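Hydrazine synthase subunit beta (Candidatus Kuenenia stuttgartiensis, PDB 5C2V) forms part of the hydrazine synthase complex, which condenses nitric oxide with ammonium, and may modulate passage of the hydroxylamine intermediate between the gamma and alpha active sites. Local coordinates at residues Y257-D262 with K266-G271; V37-A42 with A67-C72. All coordinates share one frame; numbering follows the deposited sequence.

Contact 1: residues Y257-D262 with K266-G271; sequences YGMAMD and KYLYIG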
loop_
_atom_site.group_PDB
_atom_site.type_symbol
_atom_site.label_atom_id
_atom_site.label_comp_id
_atom_site.label_asym_id
_atom_site.label_seq_id
_atom_site.Cartn_x
_atom_site.Cartn_y
_atom_site.Cartn_z
ATOM N N TYR B 257 41.934 -3.575 14.758
ATOM C CA TYR B 257 43.032 -4.120 15.557
ATOM C C TYR B 257 42.924 -3.889 17.057
ATOM O O TYR B 257 42.579 -4.796 17.812
ATOM C CB TYR B 257 44.360 -3.524 15.087
ATOM C CG TYR B 257 45.075 -4.321 14.026
ATOM C CD1 TYR B 257 44.462 -4.603 12.817
ATOM C CD2 TYR B 257 46.375 -4.767 14.224
ATOM C CE1 TYR B 257 45.113 -5.321 11.838
ATOM C CE2 TYR B 257 47.039 -5.485 13.248
ATOM C CZ TYR B 257 46.400 -5.761 12.056
ATOM O OH TYR B 257 47.047 -6.476 11.076
ATOM N N GLY B 258 43.217 -2.663 17.476
ATOM C CA GLY B 258 43.333 -2.348 18.886
ATOM C C GLY B 258 42.023 -1.926 19.506
ATOM O O GLY B 258 41.162 -1.357 18.836
ATOM N N MET B 259 41.875 -2.190 20.798
ATOM C CA MET B 259 40.659 -1.814 21.498
ATOM C C MET B 259 40.928 -1.140 22.834
ATOM O O MET B 259 41.865 -1.489 23.554
ATOM C CB MET B 259 39.761 -3.033 21.711
ATOM C CG MET B 259 38.874 -3.354 20.522
ATOM S SD MET B 259 37.750 -4.715 20.872
ATOM C CE MET B 259 38.922 -5.998 21.290
ATOM N N ALA B 260 40.089 -0.160 23.148
ATOM C CA ALA B 260 40.132 0.520 24.431
ATOM C C ALA B 260 38.723 0.598 25.006
ATOM O O ALA B 260 37.796 1.077 24.347
ATOM C CB ALA B 260 40.734 1.908 24.284
ATOM N N MET B 261 38.568 0.107 26.231
ATOM C CA MET B 261 37.272 0.082 26.895
ATOM C C MET B 261 37.121 1.259 27.849
ATOM O O MET B 261 38.001 1.517 28.673
ATOM C CB MET B 261 37.086 -1.235 27.654
ATOM C CG MET B 261 35.799 -1.321 28.459
ATOM S SD MET B 261 34.324 -1.400 27.424
ATOM C CE MET B 261 34.538 -3.003 26.654
ATOM N N ASP B 262 36.007 1.975 27.727
ATOM C CA ASP B 262 35.695 3.081 28.626
ATOM C C ASP B 262 35.646 2.579 30.066
ATOM O O ASP B 262 35.086 1.514 30.331
ATOM C CB ASP B 262 34.365 3.731 28.233
ATOM C CG ASP B 262 34.075 4.996 29.016
ATOM O OD1 ASP B 262 34.480 6.085 28.559
ATOM O OD2 ASP B 262 33.446 4.901 30.091
ATOM N N LYS B 266 30.967 2.756 29.011
ATOM C CA LYS B 266 30.042 3.512 28.171
ATOM C C LYS B 266 30.331 3.355 26.680
ATOM O O LYS B 266 29.410 3.218 25.875
ATOM C CB LYS B 266 30.075 4.996 28.540
ATOM C CG LYS B 266 29.976 5.277 30.028
ATOM C CD LYS B 266 29.523 6.705 30.283
ATOM C CE LYS B 266 29.990 7.194 31.640
ATOM N NZ LYS B 266 28.859 7.392 32.588
ATOM N N TYR B 267 31.609 3.380 26.314
ATOM C CA TYR B 267 31.993 3.348 24.906
ATOM C C TYR B 267 33.055 2.299 24.604
ATOM O O TYR B 267 33.815 1.896 25.484
ATOM C CB TYR B 267 32.506 4.720 24.462
ATOM C CG TYR B 267 31.505 5.839 24.609
ATOM C CD1 TYR B 267 30.585 6.110 23.606
ATOM C CD2 TYR B 267 31.486 6.633 25.748
ATOM C CE1 TYR B 267 29.668 7.135 23.735
ATOM C CE2 TYR B 267 30.573 7.660 25.887
ATOM C CZ TYR B 267 29.667 7.907 24.876
ATOM O OH TYR B 267 28.756 8.930 25.009
ATOM N N LEU B 268 33.101 1.862 23.349
ATOM C CA LEU B 268 34.179 0.992 22.889
ATOM C C LEU B 268 34.976 1.689 21.792
ATOM O O LEU B 268 34.402 2.286 20.878
ATOM C CB LEU B 268 33.633 -0.343 22.384
ATOM C CG LEU B 268 34.690 -1.362 21.946
ATOM C CD1 LEU B 268 35.646 -1.670 23.088
ATOM C CD2 LEU B 268 34.039 -2.636 21.430
ATOM N N TYR B 269 36.301 1.615 21.890
ATOM C CA TYR B 269 37.173 2.278 20.926
ATOM C C TYR B 269 37.969 1.256 20.123
ATOM O O TYR B 269 38.639 0.399 20.692
ATOM C CB TYR B 269 38.115 3.250 21.642
ATOM C CG TYR B 269 37.391 4.298 22.457
ATOM C CD1 TYR B 269 36.962 4.028 23.750
ATOM C CD2 TYR B 269 37.130 5.557 21.931
ATOM C CE1 TYR B 269 36.295 4.978 24.496
ATOM C CE2 TYR B 269 36.465 6.517 22.673
ATOM C CZ TYR B 269 36.050 6.220 23.955
ATOM O OH TYR B 269 35.388 7.165 24.703
ATOM N N ILE B 270 37.888 1.350 18.799
ATOM C CA ILE B 270 38.523 0.373 17.920
ATOM C C ILE B 270 39.455 1.017 16.903
ATOM O O ILE B 270 39.014 1.773 16.036
ATOM C CB ILE B 270 37.475 -0.453 17.149
ATOM C CG1 ILE B 270 36.554 -1.197 18.117
ATOM C CG2 ILE B 270 38.158 -1.426 16.195
ATOM C CD1 ILE B 270 35.459 -1.982 17.430
ATOM N N GLY B 271 40.746 0.722 17.011
ATOM C CA GLY B 271 41.685 1.126 15.985
ATOM C C GLY B 271 41.410 0.370 14.700
ATOM O O GLY B 271 41.416 -0.862 14.679
#
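Ala260 and Tyr269 form the hydrogen-bonded pair at the middle of this antiparallel hairpin, with Met259–Ile270 and Met261–Leu268 as the non-hydrogen-bonded pairs beside it. Ala260 N donates to Tyr269 O at 2.9 Å, and Tyr269 N returns a bond of the same length to Ala260 O. Toward the open end of the hairpin, Gly271 N reaches Gly258 O and Tyr257 N meets Gly271 O at 2.8 Å in a nearly straight bond (174°). At the turn, Asp262 N binds Tyr267 O.

Apolar contacts divide between the two faces. On one, Met259 and Ile270 run side by side, CG to CG1 at 4.0 Å, while Met261, bent at chi2 and chi3, folds its CE back onto Leu268 CD1. Ala205 and Thr207 of strand 203-211 and Val196 of strand 190-197 pack against this face. The other face carries Ala260 and Tyr269, CB to CB, against Val325 and Leu327. With chi1 at -57°, the Tyr269 ring turns its edge to Ala260 O, which lies in the ring plane 3.1 Å from CD1.

Polar side-chain contacts gather at the turn. Asp262, its CG anti to the backbone N, directs OD2 toward Lys266 N in a weak bond of 3.5 Å, and the same oxygen accepts a hydrogen bond from Lys264 N.

The chemistry is that of the two innermost strands of a propeller blade: backbone bonds join the two strands, while Asp194 takes the outward-turned Met259 N; methionine and aliphatic groups face one neighbouring blade, the alanine–tyrosine face meets the next, and the aspartate carboxylate holds the turn mainly through the Lys264 amide, with a weak second bond from Lys266 N.

Contact 2: residues V37-A42 with A67-C72; sequences VTFVDA and AFLYVC
The strands 37-41 and 68-72 belong to different sheets and face each other at a distance, their axes approaching to 10.7 Å with N-to-C directions 144° apart. The backbones come nearest at Val37 and Val71, whose CA atoms are 8.3 Å apart, and diverge toward Ala42 and Ala67. That separation is too wide for main-chain pairing, so the contact consists of side chains meeting between two stacked sheets.

Val37 and Val71 reach toward each other tip to tip, CG2 of Val37 lying 3.8 Å from CG2 of Val71 and almost as near its CG1. The second methyl of Val37, CG1, anti to the backbone N at chi1 173°, turns to Leu69, whose side chain it meets obliquely at CD2, again 3.8 Å away. Both branches of this one valine are thus engaged, each by a different residue of the opposing strand.

Leu69 CD2 is shared: besides Val37 CG1 it touches Phe39 CE1 at 4.0 Å, the leucine and the phenylalanine coming from opposite directions. Val37 CG1 itself sits in the plane of the Phe39 ring, at its edge, so that the methyl, the leucine branch and the ring corner form a close cluster. Phe28 of the same blade adds an edge-to-face ring contact to Phe39 and also touches Val37 and Leu69, while Val82, from the blade of Leu69, touches Phe39 and Leu69.

Only carbon atoms meet here, all from buried residues. The contact therefore depends on shape and the exclusion of water rather than on directional bonds, as expected for the hydrophobic filling between consecutive blades of a beta-propeller.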
loop_
_atom_site.group_PDB
_atom_site.type_symbol
_atom_site.label_atom_id
_atom_site.label_comp_id
_atom_site.label_asym_id
_atom_site.label_seq_id
_atom_site.Cartn_x
_atom_site.Cartn_y
_atom_site.Cartn_z
ATOM N N VAL B 37 61.294 1.979 23.227
ATOM C CA VAL B 37 60.005 2.449 23.724
ATOM C C VAL B 37 60.048 3.948 24.007
ATOM O O VAL B 37 60.906 4.423 24.748
ATOM C CB VAL B 37 59.579 1.702 25.004
ATOM C CG1 VAL B 37 58.321 2.324 25.591
ATOM C CG2 VAL B 37 59.361 0.223 24.714
ATOM N N THR B 38 59.116 4.686 23.413
ATOM C CA THR B 38 59.051 6.132 23.582
ATOM C C THR B 38 58.177 6.522 24.771
ATOM O O THR B 38 57.048 6.045 24.910
ATOM C CB THR B 38 58.506 6.816 22.312
ATOM O OG1 THR B 38 59.307 6.445 21.184
ATOM C CG2 THR B 38 58.524 8.330 22.466
ATOM N N PHE B 39 58.713 7.388 25.627
ATOM C CA PHE B 39 57.967 7.913 26.766
ATOM C C PHE B 39 57.381 9.278 26.424
ATOM O O PHE B 39 58.085 10.149 25.914
ATOM C CB PHE B 39 58.859 8.033 28.008
ATOM C CG PHE B 39 59.232 6.716 28.636
ATOM C CD1 PHE B 39 58.910 5.511 28.029
ATOM C CD2 PHE B 39 59.902 6.687 29.849
ATOM C CE1 PHE B 39 59.259 4.308 28.615
ATOM C CE2 PHE B 39 60.250 5.488 30.440
ATOM C CZ PHE B 39 59.927 4.297 29.823
ATOM N N VAL B 40 56.094 9.465 26.699
ATOM C CA VAL B 40 55.446 10.749 26.440
ATOM C C VAL B 40 54.697 11.253 27.672
ATOM O O VAL B 40 53.953 10.506 28.298
ATOM C CB VAL B 40 54.462 10.657 25.252
ATOM C CG1 VAL B 40 53.775 11.995 25.021
ATOM C CG2 VAL B 40 55.186 10.210 23.991
ATOM N N ASP B 41 54.898 12.518 28.023
ATOM C CA ASP B 41 54.147 13.116 29.122
ATOM C C ASP B 41 52.748 13.485 28.642
ATOM O O ASP B 41 52.591 14.171 27.636
ATOM C CB ASP B 41 54.870 14.345 29.677
ATOM C CG ASP B 41 54.200 14.903 30.917
ATOM O OD1 ASP B 41 54.392 14.324 32.007
ATOM O OD2 ASP B 41 53.483 15.919 30.804
ATOM N N ALA B 42 51.734 13.023 29.369
ATOM C CA ALA B 42 50.344 13.199 28.957
ATOM C C ALA B 42 49.914 14.662 28.930
ATOM O O ALA B 42 49.165 15.081 28.047
ATOM C CB ALA B 42 49.429 12.407 29.876
ATOM N N ALA B 67 55.905 1.908 38.503
ATOM C CA ALA B 67 57.358 1.990 38.626
ATOM C C ALA B 67 58.093 1.148 37.581
ATOM O O ALA B 67 59.313 1.249 37.448
ATOM C CB ALA B 67 57.786 1.574 40.024
ATOM N N PHE B 68 57.357 0.325 36.841
ATOM C CA PHE B 68 57.980 -0.600 35.896
ATOM C C PHE B 68 57.168 -0.776 34.616
ATOM O O PHE B 68 55.943 -0.660 34.620
ATOM C CB PHE B 68 58.197 -1.968 36.551
ATOM C CG PHE B 68 59.073 -1.930 37.772
ATOM C CD1 PHE B 68 60.453 -1.978 37.654
ATOM C CD2 PHE B 68 58.517 -1.856 39.039
ATOM C CE1 PHE B 68 61.261 -1.946 38.776
ATOM C CE2 PHE B 68 59.320 -1.824 40.164
ATOM C CZ PHE B 68 60.694 -1.869 40.032
ATOM N N LEU B 69 57.867 -1.062 33.522
ATOM C CA LEU B 69 57.225 -1.313 32.237
ATOM C C LEU B 69 57.716 -2.623 31.627
ATOM O O LEU B 69 58.897 -2.762 31.309
ATOM C CB LEU B 69 57.484 -0.156 31.271
ATOM C CG LEU B 69 56.885 -0.295 29.871
ATOM C CD1 LEU B 69 55.366 -0.274 29.929
ATOM C CD2 LEU B 69 57.408 0.797 28.951
ATOM N N TYR B 70 56.808 -3.577 31.461
ATOM C CA TYR B 70 57.157 -4.862 30.865
ATOM C C TYR B 70 56.887 -4.839 29.366
ATOM O O TYR B 70 55.737 -4.781 28.935
ATOM C CB TYR B 70 56.374 -5.997 31.527
ATOM C CG TYR B 70 56.872 -6.387 32.901
ATOM C CD1 TYR B 70 56.793 -5.501 33.969
ATOM C CD2 TYR B 70 57.410 -7.646 33.134
ATOM C CE1 TYR B 70 57.245 -5.856 35.227
ATOM C CE2 TYR B 70 57.864 -8.010 34.388
ATOM C CZ TYR B 70 57.779 -7.112 35.430
ATOM O OH TYR B 70 58.228 -7.469 36.681
ATOM N N VAL B 71 57.955 -4.901 28.578
ATOM C CA VAL B 71 57.853 -4.771 27.129
ATOM C C VAL B 71 58.025 -6.122 26.445
ATOM O O VAL B 71 58.879 -6.916 26.836
ATOM C CB VAL B 71 58.907 -3.782 26.589
ATOM C CG1 VAL B 71 58.724 -3.562 25.101
ATOM C CG2 VAL B 71 58.825 -2.460 27.336
ATOM N N CYS B 72 57.213 -6.388 25.427
ATOM C CA CYS B 72 57.318 -7.644 24.693
ATOM C C CYS B 72 58.197 -7.501 23.462
ATOM O O CYS B 72 57.810 -6.851 22.495
ATOM C CB CYS B 72 55.933 -8.137 24.271
ATOM S SG CYS B 72 55.031 -9.036 25.540
#

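After strands 15-20 and 26-31, the chain lays down strand 36-41 as the third strand of its sheet, passes through strands 46-52 and 57-62, and returns with strand 68-73 to close contact 2, a face-to-face meeting of two successive sheets. Contact 1 opens only much later, and three residues suffice to bring 266-271 back along 257-262 as a tight hairpin within a single sheet. The two loops follow in series, neither nested nor crossed, and their nearest atoms stay about 14 Å apart. Together they represent both levels of propeller construction: contact 1 builds a blade from neighbouring strands, whereas contact 2 joins one blade to the next.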